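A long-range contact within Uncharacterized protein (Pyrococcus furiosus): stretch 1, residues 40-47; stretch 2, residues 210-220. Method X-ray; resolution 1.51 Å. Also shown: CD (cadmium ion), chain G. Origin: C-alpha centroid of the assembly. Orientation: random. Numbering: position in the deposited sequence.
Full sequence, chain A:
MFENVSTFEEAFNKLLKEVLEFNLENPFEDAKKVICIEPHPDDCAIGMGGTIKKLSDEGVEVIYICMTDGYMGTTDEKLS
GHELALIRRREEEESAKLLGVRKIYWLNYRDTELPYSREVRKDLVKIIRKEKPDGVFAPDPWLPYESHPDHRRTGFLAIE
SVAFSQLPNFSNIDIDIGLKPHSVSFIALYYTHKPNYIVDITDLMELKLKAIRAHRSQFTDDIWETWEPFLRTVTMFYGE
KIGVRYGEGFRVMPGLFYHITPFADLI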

ATOM      1  N   HIS A  40     -21.189  -8.759   3.954  1.00 13.43           N
ATOM      2  CA  HIS A  40     -21.506  -9.588   2.781  1.00 13.66           C
ATOM      3  C   HIS A  40     -23.034  -9.616   2.647  1.00 11.52           C
ATOM      4  O   HIS A  40     -23.737  -9.297   3.586  1.00 14.26           O
ATOM      5  CB  HIS A  40     -21.054 -11.065   3.105  1.00 13.34           C
ATOM      6  CG  HIS A  40     -19.615 -11.126   3.467  1.00 12.42           C
ATOM      7  ND1 HIS A  40     -19.237 -11.569   4.736  1.00 11.89           N
ATOM      8  CD2 HIS A  40     -18.491 -10.926   2.734  1.00 14.32           C
ATOM      9  CE1 HIS A  40     -17.898 -11.578   4.768  1.00 13.31           C
ATOM     10  NE2 HIS A  40     -17.422 -11.196   3.573  1.00 12.52           N
ATOM     11  N   PRO A  41     -23.469  -9.997   1.416  1.00 13.13           N
ATOM     12  CA  PRO A  41     -24.937 -10.162   1.224  1.00 14.98           C
ATOM     13  C   PRO A  41     -25.387 -11.364   2.203  1.00 15.34           C
ATOM     14  O   PRO A  41     -24.781 -12.427   2.245  1.00 18.34           O
ATOM     15  CB  PRO A  41     -25.025 -10.700  -0.228  1.00 15.95           C
ATOM     16  CG  PRO A  41     -23.752 -10.173  -0.893  1.00 15.32           C
ATOM     17  CD  PRO A  41     -22.708 -10.363   0.226  1.00 13.70           C
ATOM     18  N   ASP A  42     -26.306 -10.997   3.016  1.00 14.76           N
ATOM     19  CA  ASP A  42     -26.967 -11.838   4.021  1.00 14.53           C
ATOM     20  C   ASP A  42     -26.651 -11.489   5.426  1.00 15.36           C
ATOM     21  O   ASP A  42     -27.364 -11.879   6.320  1.00 15.63           O
ATOM     22  CB  ASP A  42     -26.885 -13.356   3.815  1.00 14.93           C
ATOM     23  CG  ASP A  42     -25.518 -14.007   4.187  1.00 18.36           C
ATOM     24  OD1 ASP A  42     -24.742 -13.440   4.996  1.00 18.21           O
ATOM     25  OD2 ASP A  42     -25.219 -15.170   3.712  1.00 17.30           O
ATOM     26  N   ASP A  43     -25.631 -10.605   5.643  1.00 12.94           N
ATOM     27  CA  ASP A  43     -25.396 -10.369   7.059  1.00 13.21           C
ATOM     28  C   ASP A  43     -26.421  -9.503   7.810  1.00 13.39           C
ATOM     29  O   ASP A  43     -26.624  -9.672   9.013  1.00 14.85           O
ATOM     30  CB  ASP A  43     -23.975  -9.614   7.274  1.00 13.35           C
ATOM     31  CG  ASP A  43     -22.826 -10.525   7.096  1.00 14.87           C
ATOM     32  OD1 ASP A  43     -22.804 -11.617   7.832  1.00 14.11           O
ATOM     33  OD2 ASP A  43     -21.946 -10.350   6.225  1.00 13.73           O
ATOM     34  N   CYS A  44     -27.080  -8.565   7.135  1.00 13.69           N
ATOM     35  CA  CYS A  44     -28.182  -7.817   7.795  1.00 14.32           C
ATOM     36  C   CYS A  44     -29.319  -8.821   8.185  1.00 14.79           C
ATOM     37  O   CYS A  44     -29.804  -8.681   9.308  1.00 15.97           O
ATOM     38  CB  CYS A  44     -28.747  -6.754   6.824  1.00 16.60           C
ATOM     39  SG  CYS A  44     -27.604  -5.348   6.717  1.00 21.64           S
ATOM     40  N   ALA A  45     -29.636  -9.708   7.230  1.00 15.85           N
ATOM     41  CA  ALA A  45     -30.732 -10.648   7.574  1.00 14.85           C
ATOM     42  C   ALA A  45     -30.300 -11.533   8.723  1.00 16.27           C
ATOM     43  O   ALA A  45     -31.118 -11.784   9.645  1.00 16.78           O
ATOM     44  CB  ALA A  45     -31.051 -11.549   6.384  1.00 16.63           C
ATOM     45  N   ILE A  46     -29.058 -12.029   8.694  1.00 14.23           N
ATOM     46  CA  ILE A  46     -28.612 -12.937   9.823  1.00 15.54           C
ATOM     47  C   ILE A  46     -28.488 -12.213  11.099  1.00 17.80           C
ATOM     48  O   ILE A  46     -28.962 -12.676  12.174  1.00 19.63           O
ATOM     49  CB  ILE A  46     -27.353 -13.693   9.424  1.00 15.73           C
ATOM     50  CG1 ILE A  46     -27.524 -14.576   8.195  1.00 15.85           C
ATOM     51  CG2 ILE A  46     -26.698 -14.433  10.668  1.00 15.54           C
ATOM     52  CD1 ILE A  46     -26.203 -15.056   7.565  1.00 18.18           C
ATOM     53  N   GLY A  47     -27.798 -11.050  11.080  1.00 17.17           N
ATOM     54  CA  GLY A  47     -27.563 -10.377  12.361  1.00 17.51           C
ATOM     55  C   GLY A  47     -28.784  -9.715  12.967  1.00 17.52           C
ATOM     56  O   GLY A  47     -28.907  -9.605  14.198  1.00 20.85           O
ATOM     57  N   LYS A 210     -36.757 -17.352   6.925  1.00 18.01           N
ATOM     58  CA  LYS A 210     -37.062 -17.371   5.502  1.00 19.20           C
ATOM     59  C   LYS A 210     -36.174 -16.337   4.709  1.00 18.97           C
ATOM     60  O   LYS A 210     -35.741 -16.663   3.559  1.00 18.19           O
ATOM     61  CB  LYS A 210     -38.580 -17.084   5.327  1.00 19.73           C
ATOM     62  CG  LYS A 210     -38.993 -17.104   3.867  1.00 23.94           C
ATOM     63  CD  LYS A 210     -40.544 -16.695   3.712  1.00 27.43           C
ATOM     64  CE  LYS A 210     -40.889 -16.958   2.238  1.00 35.35           C
ATOM     65  NZ  LYS A 210     -42.257 -16.333   2.046  1.00 40.27           N
ATOM     66  N   ALA A 211     -36.060 -15.161   5.335  1.00 17.48           N
ATOM     67  CA  ALA A 211     -35.212 -14.127   4.684  1.00 17.87           C
ATOM     68  C   ALA A 211     -33.774 -14.558   4.603  1.00 18.56           C
ATOM     69  O   ALA A 211     -33.026 -14.181   3.642  1.00 17.98           O
ATOM     70  CB  ALA A 211     -35.404 -12.767   5.428  1.00 17.93           C
ATOM     71  N   ILE A 212     -33.300 -15.307   5.594  1.00 16.56           N
ATOM     72  CA  ILE A 212     -31.924 -15.882   5.469  1.00 15.71           C
ATOM     73  C   ILE A 212     -31.775 -16.927   4.372  1.00 16.50           C
ATOM     74  O   ILE A 212     -30.891 -16.935   3.537  1.00 16.20           O
ATOM     75  CB  ILE A 212     -31.452 -16.407   6.867  1.00 14.72           C
ATOM     76  CG1 ILE A 212     -31.439 -15.192   7.815  1.00 15.88           C
ATOM     77  CG2 ILE A 212     -30.144 -17.145   6.739  1.00 16.51           C
ATOM     78  CD1 ILE A 212     -31.289 -15.695   9.348  1.00 16.60           C
ATOM     79  N   ARG A 213     -32.814 -17.870   4.339  1.00 16.10           N
ATOM     80  CA  ARG A 213     -32.720 -18.931   3.365  1.00 17.00           C
ATOM     81  C   ARG A 213     -32.912 -18.465   1.921  1.00 14.64           C
ATOM     82  O   ARG A 213     -32.523 -19.199   0.992  1.00 16.55           O
ATOM     83  CB  ARG A 213     -33.795 -20.063   3.745  1.00 18.26           C
ATOM     84  CG  ARG A 213     -33.337 -20.901   4.878  1.00 19.86           C
ATOM     85  CD  ARG A 213     -33.736 -22.434   4.658  1.00 22.54           C
ATOM     86  NE  ARG A 213     -32.841 -23.051   3.723  1.00 24.28           N
ATOM     87  CZ  ARG A 213     -32.751 -24.358   3.437  1.00 22.82           C
ATOM     88  NH1 ARG A 213     -33.624 -25.286   4.024  1.00 25.90           N
ATOM     89  NH2 ARG A 213     -31.946 -24.766   2.524  1.00 22.82           N
ATOM     90  N   ALA A 214     -33.455 -17.221   1.762  1.00 16.41           N
ATOM     91  CA  ALA A 214     -33.530 -16.624   0.443  1.00 16.66           C
ATOM     92  C   ALA A 214     -32.115 -16.494  -0.242  1.00 16.80           C
ATOM     93  O   ALA A 214     -32.001 -16.485  -1.490  1.00 17.34           O
ATOM     94  CB  ALA A 214     -34.146 -15.266   0.496  1.00 19.45           C
ATOM     95  N   HIS A 215     -31.055 -16.478   0.656  1.00 16.97           N
ATOM     96  CA  HIS A 215     -29.678 -16.560   0.158  1.00 16.39           C
ATOM     97  C   HIS A 215     -29.321 -18.001  -0.105  1.00 17.73           C
ATOM     98  O   HIS A 215     -28.511 -18.653   0.629  1.00 16.81           O
ATOM     99  CB  HIS A 215     -28.759 -15.931   1.251  1.00 16.04           C
ATOM    100  CG  HIS A 215     -29.030 -14.486   1.356  1.00 15.80           C
ATOM    101  ND1 HIS A 215     -28.287 -13.515   0.657  1.00 15.58           N
ATOM    102  CD2 HIS A 215     -29.923 -13.813   2.101  1.00 16.23           C
ATOM    103  CE1 HIS A 215     -28.769 -12.333   0.968  1.00 15.40           C
ATOM    104  NE2 HIS A 215     -29.769 -12.442   1.849  1.00 17.57           N
ATOM    105  N   ARG A 216     -30.004 -18.553  -1.113  1.00 16.71           N
ATOM    106  CA  ARG A 216     -29.923 -19.996  -1.376  1.00 19.92           C
ATOM    107  C   ARG A 216     -28.521 -20.505  -1.612  1.00 19.01           C
ATOM    108  O   ARG A 216     -28.138 -21.610  -1.248  1.00 20.19           O
ATOM    109  CB  ARG A 216     -30.777 -20.372  -2.577  1.00 21.26           C
ATOM    110  CG  ARG A 216     -32.242 -20.096  -2.339  1.00 28.72           C
ATOM    111  CD  ARG A 216     -33.047 -20.395  -3.586  1.00 37.73           C
ATOM    112  NE  ARG A 216     -34.283 -19.610  -3.591  1.00 50.74           N
ATOM    113  CZ  ARG A 216     -35.510 -20.160  -3.648  1.00 58.59           C
ATOM    114  NH1 ARG A 216     -36.602 -19.389  -3.650  1.00 56.38           N
ATOM    115  NH2 ARG A 216     -35.633 -21.498  -3.697  1.00 58.14           N
ATOM    116  N   SER A 217     -27.672 -19.685  -2.315  1.00 16.76           N
ATOM    117  CA  SER A 217     -26.338 -20.139  -2.649  1.00 17.27           C
ATOM    118  C   SER A 217     -25.471 -20.369  -1.403  1.00 15.53           C
ATOM    119  O   SER A 217     -24.470 -21.134  -1.471  1.00 19.83           O
ATOM    120  CB  SER A 217     -25.653 -18.999  -3.517  1.00 17.01           C
ATOM    121  OG  SER A 217     -25.508 -17.835  -2.734  1.00 17.24           O
ATOM    122  N   GLN A 218     -25.858 -19.707  -0.336  1.00 15.63           N
ATOM    123  CA  GLN A 218     -25.086 -19.870   0.896  1.00 16.93           C
ATOM    124  C   GLN A 218     -25.637 -20.999   1.780  1.00 19.79           C
ATOM    125  O   GLN A 218     -24.947 -21.472   2.656  1.00 22.42           O
ATOM    126  CB  GLN A 218     -25.005 -18.567   1.712  1.00 18.77           C
ATOM    127  CG  GLN A 218     -24.403 -17.390   0.785  1.00 18.60           C
ATOM    128  CD  GLN A 218     -23.142 -17.726   0.212  1.00 17.66           C
ATOM    129  OE1 GLN A 218     -22.212 -17.996   0.998  1.00 23.06           O
ATOM    130  NE2 GLN A 218     -23.024 -17.950  -1.070  1.00 18.09           N
ATOM    131  N   PHE A 219     -26.914 -21.150   1.675  1.00 18.78           N
ATOM    132  CA  PHE A 219     -27.669 -22.051   2.729  1.00 18.48           C
ATOM    133  C   PHE A 219     -28.310 -23.155   1.952  1.00 20.62           C
ATOM    134  O   PHE A 219     -29.567 -23.109   1.750  1.00 24.78           O
ATOM    135  CB  PHE A 219     -28.654 -21.177   3.506  1.00 18.46           C
ATOM    136  CG  PHE A 219     -27.914 -20.176   4.385  1.00 20.70           C
ATOM    137  CD1 PHE A 219     -27.118 -20.678   5.448  1.00 20.26           C
ATOM    138  CD2 PHE A 219     -27.932 -18.830   4.067  1.00 21.02           C
ATOM    139  CE1 PHE A 219     -26.343 -19.802   6.223  1.00 22.28           C
ATOM    140  CE2 PHE A 219     -27.192 -17.898   4.892  1.00 20.77           C
ATOM    141  CZ  PHE A 219     -26.347 -18.370   5.907  1.00 21.23           C
ATOM    142  N   THR A 220     -27.506 -24.071   1.495  1.00 21.08           N
ATOM    143  CA  THR A 220     -28.035 -25.299   0.975  1.00 22.44           C
ATOM    144  C   THR A 220     -28.641 -26.055   2.135  1.00 21.53           C
ATOM    145  O   THR A 220     -28.429 -25.757   3.266  1.00 21.49           O
ATOM    146  CB  THR A 220     -26.901 -26.185   0.419  1.00 22.83           C
ATOM    147  OG1 THR A 220     -25.933 -26.471   1.477  1.00 22.28           O
ATOM    148  CG2 THR A 220     -26.160 -25.527  -0.799  1.00 28.29           C
TER
HETATM  149 CD    CD G 301     -20.599 -12.217   6.503  1.00 14.67          CD
HETATM  150  O   HOH W   1     -19.211 -14.396   6.461  1.00 23.54           O

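How do the two backbones meet? A type II beta turn from His 40 to Asp 43, closed by a bond from Asp 43 N to His 40 O (3.1 Å), leads into the helix that starts at Asp 43. Its first turn lies against the last part of the helix entering stretch 2 and the loop that follows. The backbones come nearest where Ala 45 CA and Ile 212 CA are 5.8 Å apart. No hydrogen bond crosses between the stretches, so the contact rests on packing.

Which apolar side chains fill the space between them? Ala 45 CB lies 3.9 Å from Ile 212 CG1, and Ile 46 CG1 lies 3.9 Å from Ile 212 CG2. Both isoleucines leave their backbones sideways, yet their ends come nearer to the opposing stretch. Ile 46 CD1 also reaches Phe 219 CZ at 3.7 Å, meeting the ring at its edge.

What does Asp 42 do among these residues? Its CB sits 3.3 Å from the centroid of the His 215 ring, almost on the ring normal, so a CH-pi contact forms over the face. The carboxylate lies farther from this ring, and Asp 42 OD2 is 3.6 Å from Phe 219 CE2 and 3.8 Å from Gln 218 CG. These are van der Waals approaches to carbon; the oxygen finds its hydrogen bond elsewhere in the structure, as does His 215 NE2.

Does the cadmium ion join the stretches? Among their residues, its ligands come from stretch 1 alone: His 40 ND1 at 2.3 Å from CD, and Asp 43 OD1 and OD2 at 2.6 and 2.3 Å from CD. Asp 43 OD2 also accepts a hydrogen bond from His 40 N (2.9 Å), tying the turn to the metal site.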